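Local structure of exotoxin type A precursor (allele 1) (Streptococcus pyogenes phage T12, 1FNU) at residues A[111-124]-A[209-221]. The protein probably acts as a secreted superantigen toxin, the phage-encoded streptococcal exotoxin also called erythrogenic or scarlet fever toxin. Numbering follows the deposited sequence.
Unlike the reference sequence in segment 209-221: N209 (reference Ser), K210 (reference Asn).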
# COMPACT_ATOMS: atom_id res chain seq x y z
N LEU A 111 21.05 -34.44 6.18
CA LEU A 111 22.01 -35.36 5.60
C LEU A 111 23.40 -35.11 6.19
O LEU A 111 23.84 -33.94 6.27
CB LEU A 111 22.07 -35.12 4.08
CG LEU A 111 21.05 -35.67 3.10
CD1 LEU A 111 21.28 -34.97 1.75
CD2 LEU A 111 21.13 -37.19 3.02
N GLU A 112 24.09 -36.19 6.57
CA GLU A 112 25.46 -36.04 7.12
C GLU A 112 26.34 -35.22 6.17
O GLU A 112 26.95 -34.22 6.54
CB GLU A 112 26.15 -37.41 7.37
CG GLU A 112 25.55 -38.34 8.48
CD GLU A 112 25.43 -37.71 9.92
OE1 GLU A 112 26.40 -37.06 10.41
OE2 GLU A 112 24.37 -37.91 10.57
N ILE A 113 26.43 -35.66 4.92
CA ILE A 113 27.26 -34.94 3.95
C ILE A 113 26.34 -34.35 2.89
O ILE A 113 25.42 -35.02 2.44
CB ILE A 113 28.18 -35.92 3.19
CG1 ILE A 113 28.61 -37.07 4.10
CG2 ILE A 113 29.39 -35.15 2.63
CD1 ILE A 113 29.25 -38.27 3.33
N PRO A 114 26.60 -33.10 2.45
CA PRO A 114 25.76 -32.47 1.42
C PRO A 114 25.57 -33.36 0.18
O PRO A 114 26.52 -34.00 -0.27
CB PRO A 114 26.54 -31.19 1.09
CG PRO A 114 27.09 -30.79 2.41
CD PRO A 114 27.65 -32.16 2.89
N LYS A 115 24.36 -33.41 -0.38
CA LYS A 115 24.14 -34.21 -1.56
C LYS A 115 24.66 -33.28 -2.64
O LYS A 115 24.43 -32.07 -2.59
CB LYS A 115 22.64 -34.52 -1.74
CG LYS A 115 22.34 -35.83 -2.46
CD LYS A 115 22.74 -35.75 -3.93
CE LYS A 115 23.42 -37.03 -4.47
NZ LYS A 115 22.61 -38.21 -4.87
N LYS A 116 25.45 -33.80 -3.56
CA LYS A 116 25.97 -32.95 -4.60
C LYS A 116 25.13 -33.26 -5.82
O LYS A 116 24.90 -34.41 -6.16
CB LYS A 116 27.49 -33.21 -4.86
CG LYS A 116 28.44 -32.49 -3.83
CD LYS A 116 29.92 -32.23 -4.31
CE LYS A 116 30.82 -33.51 -4.33
NZ LYS A 116 32.19 -33.31 -5.02
N ILE A 117 24.62 -32.23 -6.48
CA ILE A 117 23.81 -32.52 -7.65
C ILE A 117 24.42 -31.86 -8.88
O ILE A 117 24.67 -30.64 -8.90
CB ILE A 117 22.35 -32.06 -7.43
CG1 ILE A 117 21.83 -32.69 -6.12
CG2 ILE A 117 21.50 -32.39 -8.63
CD1 ILE A 117 20.41 -32.31 -5.81
N VAL A 118 24.70 -32.66 -9.89
CA VAL A 118 25.29 -32.14 -11.12
C VAL A 118 24.23 -31.44 -11.97
O VAL A 118 23.14 -31.98 -12.21
CB VAL A 118 26.00 -33.29 -11.87
CG1 VAL A 118 25.99 -33.05 -13.36
CG2 VAL A 118 27.43 -33.40 -11.31
N VAL A 119 24.54 -30.20 -12.39
CA VAL A 119 23.58 -29.42 -13.18
C VAL A 119 24.00 -29.35 -14.62
O VAL A 119 25.06 -28.83 -14.93
CB VAL A 119 23.43 -27.97 -12.58
CG1 VAL A 119 22.51 -27.14 -13.44
CG2 VAL A 119 22.89 -28.04 -11.14
N LYS A 120 23.15 -29.87 -15.50
CA LYS A 120 23.40 -29.90 -16.93
C LYS A 120 22.93 -28.68 -17.66
O LYS A 120 21.74 -28.49 -17.81
CB LYS A 120 22.74 -31.12 -17.56
CG LYS A 120 23.56 -32.44 -17.43
CD LYS A 120 22.79 -33.59 -18.11
CE LYS A 120 23.05 -34.97 -17.46
NZ LYS A 120 21.81 -35.87 -17.62
N VAL A 121 23.87 -27.88 -18.16
CA VAL A 121 23.49 -26.70 -18.90
C VAL A 121 23.72 -26.81 -20.40
O VAL A 121 24.81 -27.17 -20.84
CB VAL A 121 24.26 -25.44 -18.40
CG1 VAL A 121 23.76 -24.21 -19.16
CG2 VAL A 121 24.06 -25.23 -16.88
N SER A 122 22.67 -26.50 -21.18
CA SER A 122 22.73 -26.44 -22.64
C SER A 122 22.57 -24.98 -23.00
O SER A 122 21.86 -24.26 -22.31
CB SER A 122 21.57 -27.15 -23.32
OG SER A 122 21.59 -28.52 -23.03
N ILE A 123 23.23 -24.54 -24.06
CA ILE A 123 23.10 -23.14 -24.52
C ILE A 123 22.97 -23.25 -26.02
O ILE A 123 23.86 -23.76 -26.67
CB ILE A 123 24.34 -22.31 -24.31
CG1 ILE A 123 24.79 -22.39 -22.87
CG2 ILE A 123 24.06 -20.88 -24.75
CD1 ILE A 123 25.98 -21.61 -22.66
N ASP A 124 21.89 -22.73 -26.56
CA ASP A 124 21.62 -22.82 -27.96
C ASP A 124 21.77 -24.28 -28.45
O ASP A 124 22.33 -24.53 -29.52
CB ASP A 124 22.55 -21.88 -28.73
CG ASP A 124 22.33 -20.40 -28.38
OD1 ASP A 124 21.16 -19.97 -28.27
OD2 ASP A 124 23.35 -19.69 -28.20
N ASN A 209 16.39 -35.13 -3.16
CA ASN A 209 17.60 -34.74 -3.84
C ASN A 209 18.55 -35.82 -4.30
O ASN A 209 19.45 -35.52 -5.08
CB ASN A 209 18.38 -33.75 -3.01
CG ASN A 209 18.65 -34.25 -1.69
OD1 ASN A 209 17.90 -35.03 -1.20
ND2 ASN A 209 19.70 -33.78 -1.06
N LYS A 210 18.37 -37.07 -3.85
CA LYS A 210 19.28 -38.13 -4.26
C LYS A 210 18.86 -38.55 -5.64
O LYS A 210 19.70 -38.87 -6.47
CB LYS A 210 19.17 -39.39 -3.35
CG LYS A 210 20.38 -40.40 -3.47
CD LYS A 210 21.62 -39.75 -2.84
CE LYS A 210 21.37 -39.40 -1.32
NZ LYS A 210 22.32 -38.44 -0.56
N THR A 211 17.57 -38.54 -5.91
CA THR A 211 17.12 -38.99 -7.23
C THR A 211 16.45 -38.02 -8.20
O THR A 211 15.71 -38.46 -9.11
CB THR A 211 16.19 -40.18 -7.10
OG1 THR A 211 14.92 -39.75 -6.56
CG2 THR A 211 16.84 -41.24 -6.22
N SER A 212 16.72 -36.74 -8.07
CA SER A 212 16.10 -35.79 -9.00
C SER A 212 17.21 -35.16 -9.86
O SER A 212 18.30 -34.90 -9.39
CB SER A 212 15.34 -34.73 -8.19
OG SER A 212 14.27 -35.28 -7.46
N GLN A 213 16.95 -34.94 -11.14
CA GLN A 213 17.96 -34.30 -12.01
C GLN A 213 17.62 -32.83 -12.44
O GLN A 213 16.45 -32.50 -12.70
CB GLN A 213 18.17 -35.15 -13.24
CG GLN A 213 19.27 -36.12 -13.08
CD GLN A 213 19.19 -37.17 -14.17
OE1 GLN A 213 18.92 -38.38 -13.90
NE2 GLN A 213 19.38 -36.73 -15.43
N ILE A 214 18.66 -31.99 -12.51
CA ILE A 214 18.46 -30.59 -12.89
C ILE A 214 19.08 -30.38 -14.24
O ILE A 214 20.23 -30.75 -14.46
CB ILE A 214 19.15 -29.63 -11.95
CG1 ILE A 214 18.71 -29.89 -10.49
CG2 ILE A 214 18.82 -28.22 -12.39
CD1 ILE A 214 19.61 -29.19 -9.39
N GLU A 215 18.32 -29.79 -15.12
CA GLU A 215 18.73 -29.48 -16.46
C GLU A 215 18.40 -28.02 -16.80
O GLU A 215 17.26 -27.55 -16.59
CB GLU A 215 17.96 -30.39 -17.41
CG GLU A 215 18.74 -31.66 -17.74
CD GLU A 215 17.88 -32.62 -18.46
OE1 GLU A 215 16.97 -32.18 -19.19
OE2 GLU A 215 18.14 -33.84 -18.29
N VAL A 216 19.40 -27.31 -17.31
CA VAL A 216 19.24 -25.92 -17.70
C VAL A 216 19.38 -25.65 -19.20
O VAL A 216 20.43 -25.96 -19.77
CB VAL A 216 20.26 -25.04 -16.98
CG1 VAL A 216 20.20 -23.67 -17.55
CG2 VAL A 216 19.95 -24.98 -15.50
N TYR A 217 18.36 -24.99 -19.80
CA TYR A 217 18.32 -24.61 -21.25
C TYR A 217 18.28 -23.09 -21.55
O TYR A 217 17.28 -22.42 -21.28
CB TYR A 217 17.11 -25.23 -21.93
CG TYR A 217 17.10 -26.73 -21.87
CD1 TYR A 217 16.55 -27.41 -20.76
CD2 TYR A 217 17.73 -27.49 -22.88
CE1 TYR A 217 16.63 -28.81 -20.66
CE2 TYR A 217 17.82 -28.88 -22.79
CZ TYR A 217 17.28 -29.53 -21.67
OH TYR A 217 17.47 -30.89 -21.51
N LEU A 218 19.33 -22.58 -22.16
CA LEU A 218 19.44 -21.15 -22.47
C LEU A 218 19.65 -20.87 -23.97
O LEU A 218 20.25 -21.71 -24.69
CB LEU A 218 20.64 -20.56 -21.74
CG LEU A 218 20.83 -20.73 -20.24
CD1 LEU A 218 22.25 -20.25 -19.86
CD2 LEU A 218 19.72 -19.92 -19.46
N THR A 219 19.16 -19.72 -24.45
CA THR A 219 19.37 -19.32 -25.84
C THR A 219 19.91 -17.91 -25.72
O THR A 219 19.69 -17.23 -24.71
CB THR A 219 18.09 -19.31 -26.75
OG1 THR A 219 17.17 -18.31 -26.30
CG2 THR A 219 17.38 -20.63 -26.74
N THR A 220 20.68 -17.52 -26.72
CA THR A 220 21.28 -16.21 -26.84
C THR A 220 20.42 -15.59 -27.97
O THR A 220 19.68 -16.34 -28.61
CB THR A 220 22.84 -16.32 -27.19
OG1 THR A 220 23.06 -17.01 -28.44
CG2 THR A 220 23.56 -17.10 -26.13
N LYS A 221 20.47 -14.25 -28.19
CA LYS A 221 19.63 -13.56 -29.22
C LYS A 221 19.99 -14.16 -30.60
O LYS A 221 19.09 -14.63 -31.37
OXT LYS A 221 21.20 -14.16 -30.84
O HOH W 1 21.17 -33.74 -12.32
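V121 CG2 packs against V216 CB on the central parallel strand pair of the beta-grasp domain, where strand 114-123 runs beside the C-terminal strand 212-219. Backbone bonds zip the pair together: K120 O accepts from V216 N at 2.7 Å, S122 N gives to V216 O in a nearly straight bond (172°), and S122 O takes L218 N. Toward 209 the strands spread, and a water bridges them, donating to V118 O and accepting from I214 N.

One face is aliphatic, as suits the side turned to helix 142-157. I214 CD1 touches two neighbours, 3.8 Å from I117 CG2 and 3.9 Å from V119 CG2; its CG1 lies anti to the carbonyl carbon (chi1 -55°), which turns the chain toward I117. V119 CG1 touches V216 CG2, and both valines, branched at CB and compact, pack on V149 of the helix.

The other face is polar. Y217 OH donates to E215 OE1 (2.7 Å), which it meets from above the carboxylate plane, while K120 NZ, 4.2 Å from E215 OE2, is too far for a salt bridge but probably helps keep the glutamate charged. S122, small enough to lie alongside the Y217 ring, brings OG near CE2 at an oblique approach.

At the far end D124 grips T220 with both carboxylate oxygens on their syn sides: OD1 receives T220 N at 2.9 Å, and OD2 receives T220 OG1 at 2.7 Å.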